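Long-range contacts in N-terminal domain of PorA (28-171) (Porphyromonas gingivalis ATCC 33277, PDB 6KJK), which is probably a cargo protein of the type IX secretion system and impacts PorXY-SigP signalling, this chain being its N-terminal domain: residues G104-F109 with N130-G135; Q57-D62 with L94-P99; V5-G10 with E123-N128. One frame throughout, in Å; residues are numbered along the deposited sequence.

Contact 1: G104-F109 with N130-G135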
loop_
_atom_site.group_PDB
_atom_site.type_symbol
_atom_site.label_atom_id
_atom_site.label_comp_id
_atom_site.label_asym_id
_atom_site.label_seq_id
_atom_site.Cartn_x
_atom_site.Cartn_y
_atom_site.Cartn_z
ATOM N N GLY A 104 15.715 -1.294 15.354
ATOM C CA GLY A 104 14.998 -0.943 14.145
ATOM C C GLY A 104 14.888 -2.097 13.170
ATOM O O GLY A 104 15.575 -3.109 13.262
ATOM N N HIS A 105 13.988 -1.943 12.208
ATOM C CA HIS A 105 13.852 -2.905 11.125
ATOM C C HIS A 105 13.073 -2.229 10.016
ATOM O O HIS A 105 12.485 -1.159 10.204
ATOM C CB HIS A 105 13.160 -4.201 11.574
ATOM C CG HIS A 105 11.662 -4.145 11.565
ATOM N ND1 HIS A 105 10.922 -3.741 12.653
ATOM C CD2 HIS A 105 10.763 -4.479 10.604
ATOM C CE1 HIS A 105 9.633 -3.797 12.356
ATOM N NE2 HIS A 105 9.511 -4.260 11.123
ATOM N N THR A 106 13.094 -2.851 8.847
ATOM C CA THR A 106 12.316 -2.363 7.714
ATOM C C THR A 106 11.273 -3.406 7.337
ATOM O O THR A 106 11.616 -4.561 7.053
ATOM C CB THR A 106 13.230 -2.080 6.521
ATOM O OG1 THR A 106 14.236 -1.119 6.898
ATOM C CG2 THR A 106 12.420 -1.523 5.368
ATOM N N GLY A 107 9.998 -3.023 7.379
ATOM C CA GLY A 107 8.941 -3.791 6.705
ATOM C C GLY A 107 8.869 -3.298 5.270
ATOM O O GLY A 107 9.039 -2.111 5.011
ATOM N N ALA A 108 8.695 -4.191 4.326
ATOM C CA ALA A 108 8.704 -3.809 2.919
ATOM C C ALA A 108 7.552 -4.496 2.201
ATOM O O ALA A 108 7.329 -5.707 2.381
ATOM C CB ALA A 108 10.036 -4.183 2.256
ATOM N N PHE A 109 6.821 -3.726 1.395
ATOM C CA PHE A 109 5.665 -4.227 0.685
ATOM C C PHE A 109 5.690 -3.688 -0.727
ATOM O O PHE A 109 6.247 -2.611 -0.987
ATOM C CB PHE A 109 4.372 -3.754 1.363
ATOM C CG PHE A 109 4.232 -4.257 2.786
ATOM C CD1 PHE A 109 4.776 -3.557 3.850
ATOM C CD2 PHE A 109 3.572 -5.458 3.047
ATOM C CE1 PHE A 109 4.619 -4.032 5.147
ATOM C CE2 PHE A 109 3.417 -5.902 4.324
ATOM C CZ PHE A 109 3.927 -5.203 5.375
ATOM N N ASN A 130 8.391 1.060 1.936
ATOM C CA ASN A 130 9.302 0.616 2.990
ATOM C C ASN A 130 8.940 1.323 4.280
ATOM O O ASN A 130 8.930 2.563 4.331
ATOM C CB ASN A 130 10.755 0.949 2.649
ATOM C CG ASN A 130 11.279 0.160 1.484
ATOM O OD1 ASN A 130 10.927 -1.009 1.292
ATOM N ND2 ASN A 130 12.129 0.794 0.683
ATOM N N PHE A 131 8.590 0.567 5.293
ATOM C CA PHE A 131 8.354 1.094 6.624
ATOM C C PHE A 131 9.662 0.964 7.380
ATOM O O PHE A 131 10.020 -0.125 7.830
ATOM C CB PHE A 131 7.266 0.277 7.308
ATOM C CG PHE A 131 5.893 0.420 6.661
ATOM C CD1 PHE A 131 5.128 1.562 6.894
ATOM C CD2 PHE A 131 5.365 -0.545 5.823
ATOM C CE1 PHE A 131 3.863 1.721 6.331
ATOM C CE2 PHE A 131 4.098 -0.392 5.276
ATOM C CZ PHE A 131 3.343 0.741 5.530
ATOM N N LYS A 132 10.387 2.064 7.505
ATOM C CA LYS A 132 11.693 2.079 8.171
ATOM C C LYS A 132 11.472 2.508 9.617
ATOM O O LYS A 132 11.387 3.706 9.926
ATOM C CB LYS A 132 12.666 2.987 7.434
ATOM C CG LYS A 132 12.996 2.487 6.056
ATOM C CD LYS A 132 14.059 3.334 5.396
ATOM C CE LYS A 132 14.388 2.802 4.022
ATOM N NZ LYS A 132 15.328 3.703 3.299
ATOM N N TYR A 133 11.363 1.523 10.499
ATOM C CA TYR A 133 11.119 1.740 11.916
ATOM C C TYR A 133 12.444 1.970 12.640
ATOM O O TYR A 133 13.355 1.135 12.560
ATOM C CB TYR A 133 10.455 0.500 12.493
ATOM C CG TYR A 133 10.220 0.492 13.977
ATOM C CD1 TYR A 133 9.304 1.353 14.562
ATOM C CD2 TYR A 133 10.904 -0.418 14.802
ATOM C CE1 TYR A 133 9.054 1.316 15.927
ATOM C CE2 TYR A 133 10.668 -0.462 16.160
ATOM C CZ TYR A 133 9.754 0.399 16.723
ATOM O OH TYR A 133 9.532 0.323 18.078
ATOM N N LYS A 134 12.546 3.098 13.346
ATOM C CA LYS A 134 13.719 3.422 14.176
ATOM C C LYS A 134 15.024 3.226 13.410
ATOM O O LYS A 134 15.959 2.563 13.873
ATOM C CB LYS A 134 13.708 2.653 15.499
ATOM C CG LYS A 134 12.549 3.002 16.395
ATOM C CD LYS A 134 12.617 2.318 17.757
ATOM C CE LYS A 134 11.465 2.765 18.648
ATOM N NZ LYS A 134 11.353 2.046 19.940
ATOM N N GLY A 135 15.078 3.800 12.217
ATOM C CA GLY A 135 16.251 3.770 11.383
ATOM C C GLY A 135 16.242 2.690 10.327
ATOM O O GLY A 135 17.023 2.769 9.376
HETATM O O HOH W 1 9.283 -2.264 -0.820
#
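Asn130 and Ala108 form a non-hydrogen-bonded pair where two antiparallel strands of a beta hairpin, 105-115 and 125-133, run side by side. Asn130 OD1 reaches across to Ala108 CB at 3.4 Å; the small methyl suits a place so near the amide. Phe131 pairs with Gly107 through two backbone hydrogen bonds, the shorter running 2.7 Å from Phe131 N to Gly107 O. Its ring leaves the opposite face of the sheet and meets Phe109 rim to rim, Phe109 CD1 lying at the edge of the Phe131 ring, 3.5 Å from Phe131 CE2, with the planes 79° apart. Lys132 returns to the face of Asn130 and lies side by side with Thr106, Lys132 CG 3.9 Å from Thr106 OG1; the amine makes a salt bridge with Asp21 and the threonine hydroxyl bonds to Gly136 O. Tyr133 then pairs with His105 by hydrogen bonds in both directions, Tyr133 N to His105 O being 2.9 Å. His105 CG sits between its own N and carbonyl carbon (chi1 84°), which starts the imidazole toward Tyr133, and the rings meet obliquely, His105 ND1 4.0 Å from Tyr133 CD2. His105 NE2 is bonded to Tyr96, and Tyr133 OH to Glu32. Lacking CB, Gly104 brings CA to 3.1 Å from Tyr133 O. Next, Lys134 CG lies over the centre of one Tyr133 ring face, and the extended chain carries its amine to Ser101 O. The chemistry is thus two-sided: Asn130, Lys132 and Thr106 give a polar surface, whereas Phe109, Phe131 and Tyr133 supply aromatic packing against the facing sheet, where His105 and Tyr133 find polar partners.

Contact 2: Q57-D62 with L94-P99; sequences QEMIGD and LRYTFP
Ile60 and Tyr96 supply the direct hydrogen bond of this contact, in which the backbone N of Ile60 donates to Tyr96 OH at 3.0 Å, from the ring edge and near its plane, with a nearly straight N-H...O angle of 160°. CG of Tyr96 stands anti to the backbone N (chi1 176°), which starts the ring toward the loop after strand 48-58. Tyrosine suits the site because its long, flat side chain ends in a hydroxyl able to serve two polar neighbours, Ile60 N and His105.

The apolar contacts gather round this ring. Met59 slides past it in the opposite direction, its CG 3.6 Å from Tyr96 CE1. Its sulfur makes an oblique Met-aromatic contact, SD lying 4.8 Å from the Tyr96 ring centroid and 68° off the normal. The branch CG2 of Ile60 touches two side chains, 3.6 Å from Tyr96 OH and 3.7 Å from Phe98 CB. Farther along, Asp62 CB rests against Pro99 CG at 4.2 Å.

One water completes the polar links, donating to Asp62 O at 3.2 Å and hydrogen-bonded to Thr97 OG1 at 3.1 Å.

The loop 59-62 therefore meets a strand of the other sheet chiefly through side chains. Strand 90-99 is flanked by strands 31-42 and 64-69, while strand 48-58 pairs with 105-115. From strand 90-99, Tyr96 packs on Phe109 and Phe131, and Phe98 on His105 and Tyr133, rings borne by strands 105-115 and 125-133 of the facing sheet.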
loop_
_atom_site.group_PDB
_atom_site.type_symbol
_atom_site.label_atom_id
_atom_site.label_comp_id
_atom_site.label_asym_id
_atom_site.label_seq_id
_atom_site.Cartn_x
_atom_site.Cartn_y
_atom_site.Cartn_z
ATOM N N GLN A 57 5.506 -9.066 0.545
ATOM C CA GLN A 57 5.371 -8.636 1.928
ATOM C C GLN A 57 6.548 -9.155 2.749
ATOM O O GLN A 57 6.850 -10.358 2.761
ATOM C CB GLN A 57 4.068 -9.148 2.542
ATOM C CG GLN A 57 3.798 -10.650 2.270
ATOM C CD GLN A 57 2.651 -11.176 3.086
ATOM O OE1 GLN A 57 2.752 -11.297 4.304
ATOM N NE2 GLN A 57 1.538 -11.468 2.425
ATOM N N GLU A 58 7.211 -8.270 3.449
ATOM C CA GLU A 58 8.347 -8.607 4.309
ATOM C C GLU A 58 8.118 -7.923 5.640
ATOM O O GLU A 58 7.993 -6.683 5.686
ATOM C CB GLU A 58 9.637 -8.089 3.673
ATOM C CG GLU A 58 9.745 -8.449 2.178
ATOM C CD GLU A 58 11.142 -8.311 1.578
ATOM O OE1 GLU A 58 11.759 -9.350 1.256
ATOM O OE2 GLU A 58 11.609 -7.166 1.396
ATOM N N MET A 59 8.027 -8.693 6.703
ATOM C CA MET A 59 7.656 -8.172 8.008
ATOM C C MET A 59 8.518 -8.816 9.077
ATOM O O MET A 59 8.999 -9.948 8.928
ATOM C CB MET A 59 6.179 -8.464 8.331
ATOM C CG MET A 59 5.173 -7.869 7.322
ATOM S SD MET A 59 3.457 -7.926 7.865
ATOM C CE MET A 59 3.096 -9.663 7.654
ATOM N N ILE A 60 8.655 -8.122 10.183
ATOM C CA ILE A 60 9.142 -8.778 11.396
ATOM C C ILE A 60 8.118 -9.824 11.850
ATOM O O ILE A 60 6.958 -9.844 11.445
ATOM C CB ILE A 60 9.418 -7.690 12.456
ATOM C CG1 ILE A 60 10.384 -8.212 13.520
ATOM C CG2 ILE A 60 8.132 -7.196 13.098
ATOM C CD1 ILE A 60 10.976 -7.130 14.324
ATOM N N GLY A 61 8.586 -10.779 12.662
ATOM C CA GLY A 61 7.846 -12.033 12.844
ATOM C C GLY A 61 6.365 -11.895 13.179
ATOM O O GLY A 61 5.503 -12.522 12.551
ATOM N N ASP A 62 6.045 -11.122 14.209
ATOM C CA ASP A 62 4.657 -10.902 14.607
ATOM C C ASP A 62 4.059 -9.617 14.022
ATOM O O ASP A 62 3.100 -9.078 14.583
ATOM C CB ASP A 62 4.515 -10.916 16.130
ATOM C CG ASP A 62 3.312 -11.718 16.587
ATOM O OD1 ASP A 62 3.507 -12.741 17.281
ATOM O OD2 ASP A 62 2.167 -11.337 16.245
ATOM N N LEU A 94 -2.145 1.494 3.639
ATOM C CA LEU A 94 -1.573 0.250 4.132
ATOM C C LEU A 94 -1.031 0.513 5.522
ATOM O O LEU A 94 -0.169 1.384 5.690
ATOM C CB LEU A 94 -0.446 -0.221 3.200
ATOM C CG LEU A 94 0.238 -1.534 3.574
ATOM C CD1 LEU A 94 -0.743 -2.681 3.498
ATOM C CD2 LEU A 94 1.444 -1.789 2.662
ATOM N N ARG A 95 -1.536 -0.206 6.504
ATOM C CA ARG A 95 -1.101 -0.056 7.874
ATOM C C ARG A 95 -0.265 -1.273 8.241
ATOM O O ARG A 95 -0.655 -2.419 7.963
ATOM C CB ARG A 95 -2.326 -0.005 8.772
ATOM C CG ARG A 95 -3.050 1.325 8.774
ATOM C CD ARG A 95 -4.331 1.167 9.592
ATOM N NE ARG A 95 -4.987 2.417 9.980
ATOM C CZ ARG A 95 -5.952 3.002 9.277
ATOM N NH1 ARG A 95 -6.352 2.474 8.123
ATOM N NH2 ARG A 95 -6.503 4.130 9.712
ATOM N N TYR A 96 0.858 -1.042 8.895
ATOM C CA TYR A 96 1.773 -2.097 9.307
ATOM C C TYR A 96 1.900 -1.976 10.811
ATOM O O TYR A 96 2.250 -0.902 11.320
ATOM C CB TYR A 96 3.113 -1.870 8.619
ATOM C CG TYR A 96 4.224 -2.828 9.014
ATOM C CD1 TYR A 96 4.001 -4.194 9.213
ATOM C CD2 TYR A 96 5.491 -2.346 9.188
ATOM C CE1 TYR A 96 5.032 -5.028 9.580
ATOM C CE2 TYR A 96 6.548 -3.182 9.556
ATOM C CZ TYR A 96 6.301 -4.538 9.739
ATOM O OH TYR A 96 7.310 -5.434 10.096
ATOM N N THR A 97 1.608 -3.060 11.535
ATOM C CA THR A 97 1.603 -3.038 12.989
ATOM C C THR A 97 2.518 -4.145 13.486
ATOM O O THR A 97 2.614 -5.205 12.865
ATOM C CB THR A 97 0.207 -3.251 13.523
ATOM O OG1 THR A 97 -0.333 -4.436 12.962
ATOM C CG2 THR A 97 -0.683 -2.114 13.120
ATOM N N PHE A 98 3.218 -3.894 14.582
ATOM C CA PHE A 98 4.258 -4.821 15.021
ATOM C C PHE A 98 4.678 -4.433 16.428
ATOM O O PHE A 98 4.336 -3.350 16.903
ATOM C CB PHE A 98 5.476 -4.800 14.075
ATOM C CG PHE A 98 6.005 -3.405 13.821
ATOM C CD1 PHE A 98 6.980 -2.848 14.646
ATOM C CD2 PHE A 98 5.512 -2.649 12.779
ATOM C CE1 PHE A 98 7.428 -1.555 14.434
ATOM C CE2 PHE A 98 5.955 -1.358 12.550
ATOM C CZ PHE A 98 6.909 -0.804 13.375
ATOM N N PRO A 99 5.400 -5.316 17.121
ATOM C CA PRO A 99 5.760 -5.031 18.517
ATOM C C PRO A 99 6.744 -3.877 18.646
ATOM O O PRO A 99 7.651 -3.707 17.831
ATOM C CB PRO A 99 6.390 -6.349 18.993
ATOM C CG PRO A 99 5.827 -7.390 18.092
ATOM C CD PRO A 99 5.717 -6.703 16.747
HETATM O O HOH W 2 0.771 -6.874 14.575
#

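Contact 3: V5-G10 with E123-N128; sequences VVIKVG and ELATVN
Ile7 packs on Ala125 and Val127 where the two sheets of a beta-sandwich face each other: strand 5-9 belongs to one sheet, strand 125-133 to the other. The short strand axes come within 6.6 Å and run at 30° to one another, and they meet through side chains rather than as backbone-paired neighbours. Ile7 CG1 is anti to the carbonyl carbon, beside the backbone N (chi1 -64°), and the chain continues nearly extended to CD1. The terminal methyl consequently spans the gap, with Ile7 CD1 3.7 Å from Val127 CG1 and 3.9 Å from Ala125 CB. Val127 offers that branch by holding CG1 between its own backbone N and carbonyl carbon (chi1 59°), the two side chains meeting at a slant. An isoleucine suits the place because its longer branch reaches the other sheet, and the compact alanine opposite lets the backbones come near.

Val5 meets the other segment nearer its backbone. Its CB lies 4.0 Å from Leu124 CB, so these two residues meet through the bases of their side chains, while the Leu124 side chain also touches Pro115 of strand 105-115. Val5 CG1, anti to the backbone N, approaches Ala125 CB at 4.2 Å. The alanine methyl also lies 3.6 Å from Val5 O, closer than either methyl contact it makes with Val5 or Ile7. Between them Val5, Ile7, Ala125 and Val127 form an aliphatic, buried layer, whereas Thr126 turns away from it and bonds to Ser112. At the outer end a water links the two segments, accepting from Val5 N at 2.9 Å and donating to Leu124 O at 2.8 Å.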
loop_
_atom_site.group_PDB
_atom_site.type_symbol
_atom_site.label_atom_id
_atom_site.label_comp_id
_atom_site.label_asym_id
_atom_site.label_seq_id
_atom_site.Cartn_x
_atom_site.Cartn_y
_atom_site.Cartn_z
ATOM N N VAL A 5 -3.200 4.904 -15.324
ATOM C CA VAL A 5 -3.469 4.721 -13.898
ATOM C C VAL A 5 -2.194 5.056 -13.151
ATOM O O VAL A 5 -1.122 4.527 -13.486
ATOM C CB VAL A 5 -3.911 3.285 -13.586
ATOM C CG1 VAL A 5 -4.072 3.112 -12.092
ATOM C CG2 VAL A 5 -5.201 2.994 -14.316
ATOM N N VAL A 6 -2.291 5.939 -12.163
ATOM C CA VAL A 6 -1.146 6.369 -11.375
ATOM C C VAL A 6 -1.475 6.265 -9.895
ATOM O O VAL A 6 -2.643 6.210 -9.488
ATOM C CB VAL A 6 -0.644 7.797 -11.717
ATOM C CG1 VAL A 6 -0.296 7.881 -13.197
ATOM C CG2 VAL A 6 -1.695 8.855 -11.379
ATOM N N ILE A 7 -0.425 6.262 -9.090
ATOM C CA ILE A 7 -0.528 6.352 -7.643
ATOM C C ILE A 7 0.017 7.708 -7.232
ATOM O O ILE A 7 1.070 8.137 -7.725
ATOM C CB ILE A 7 0.226 5.191 -6.978
ATOM C CG1 ILE A 7 -0.472 3.871 -7.371
ATOM C CG2 ILE A 7 0.251 5.346 -5.466
ATOM C CD1 ILE A 7 0.375 2.617 -7.161
ATOM N N LYS A 8 -0.728 8.410 -6.394
ATOM C CA LYS A 8 -0.365 9.716 -5.887
ATOM C C LYS A 8 -0.131 9.610 -4.385
ATOM O O LYS A 8 -0.898 8.946 -3.669
ATOM C CB LYS A 8 -1.519 10.691 -6.163
ATOM C CG LYS A 8 -1.289 12.138 -5.808
ATOM C CD LYS A 8 -2.457 12.989 -6.275
ATOM C CE LYS A 8 -2.239 14.457 -6.016
ATOM N NZ LYS A 8 -3.324 15.237 -6.687
ATOM N N VAL A 9 0.910 10.272 -3.896
ATOM C CA VAL A 9 1.188 10.373 -2.468
ATOM C C VAL A 9 1.396 11.839 -2.137
ATOM O O VAL A 9 2.171 12.534 -2.810
ATOM C CB VAL A 9 2.417 9.552 -2.062
ATOM C CG1 VAL A 9 2.758 9.779 -0.585
ATOM C CG2 VAL A 9 2.125 8.100 -2.287
ATOM N N GLY A 10 0.702 12.316 -1.109
ATOM C CA GLY A 10 0.752 13.744 -0.816
ATOM C C GLY A 10 0.262 14.490 -2.032
ATOM O O GLY A 10 -0.751 14.149 -2.634
ATOM N N GLU A 123 0.015 -5.486 -14.508
ATOM C CA GLU A 123 0.029 -4.364 -13.567
ATOM C C GLU A 123 -0.140 -3.016 -14.263
ATOM O O GLU A 123 0.588 -2.690 -15.203
ATOM C CB GLU A 123 1.360 -4.356 -12.808
ATOM C CG GLU A 123 1.585 -5.547 -11.883
ATOM C CD GLU A 123 2.190 -6.775 -12.575
ATOM O OE1 GLU A 123 2.274 -6.799 -13.823
ATOM O OE2 GLU A 123 2.559 -7.728 -11.853
ATOM N N LEU A 124 -1.086 -2.210 -13.771
ATOM C CA LEU A 124 -1.290 -0.866 -14.290
ATOM C C LEU A 124 -0.463 0.181 -13.565
ATOM O O LEU A 124 -0.150 1.230 -14.142
ATOM C CB LEU A 124 -2.766 -0.464 -14.152
ATOM C CG LEU A 124 -3.731 -1.462 -14.791
ATOM C CD1 LEU A 124 -5.152 -1.211 -14.330
ATOM C CD2 LEU A 124 -3.644 -1.382 -16.309
ATOM N N ALA A 125 -0.133 -0.063 -12.296
ATOM C CA ALA A 125 0.641 0.853 -11.482
ATOM C C ALA A 125 1.146 0.088 -10.276
ATOM O O ALA A 125 0.450 -0.787 -9.770
ATOM C CB ALA A 125 -0.199 2.039 -10.991
ATOM N N THR A 126 2.349 0.421 -9.837
ATOM C CA THR A 126 2.992 -0.276 -8.735
ATOM C C THR A 126 3.720 0.734 -7.876
ATOM O O THR A 126 4.353 1.669 -8.395
ATOM C CB THR A 126 4.016 -1.268 -9.308
ATOM O OG1 THR A 126 3.308 -2.255 -10.054
ATOM C CG2 THR A 126 4.832 -1.952 -8.205
ATOM N N VAL A 127 3.655 0.525 -6.564
ATOM C CA VAL A 127 4.448 1.289 -5.620
ATOM C C VAL A 127 5.068 0.313 -4.634
ATOM O O VAL A 127 4.435 -0.675 -4.224
ATOM C CB VAL A 127 3.620 2.383 -4.905
ATOM C CG1 VAL A 127 2.427 1.805 -4.139
ATOM C CG2 VAL A 127 4.484 3.257 -4.029
ATOM N N ASN A 128 6.315 0.579 -4.296
ATOM C CA ASN A 128 7.035 -0.163 -3.269
ATOM C C ASN A 128 7.079 0.694 -2.017
ATOM O O ASN A 128 7.420 1.880 -2.088
ATOM C CB ASN A 128 8.460 -0.496 -3.732
ATOM C CG ASN A 128 8.460 -1.230 -5.005
ATOM O OD1 ASN A 128 8.074 -2.410 -5.056
ATOM N ND2 ASN A 128 8.815 -0.542 -6.083
HETATM O O HOH W 3 -1.543 2.638 -16.127
#

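How the contacts relate
Contacts 1 and 2 are neighbours, their centres 9 Å apart, and they share an aromatic layer. Contact 3 lies toward the other end of the domain, its centre about 20 Å from that of contact 1 and 21 Å from that of contact 2. Contact 1 pairs two strands within the sheet of 105-115 and 125-133; contacts 2 and 3, on opposite sides of the chain's centre, each join that sheet to the one holding 31-42 and 90-99. Along the chain, contact 2 closes before contact 1 opens and is nested within the loop closed by contact 3, whereas contacts 1 and 3 alternate. The last strand, 125-133, pairs within the hairpin in contact 1 and packs on the first strand in contact 3.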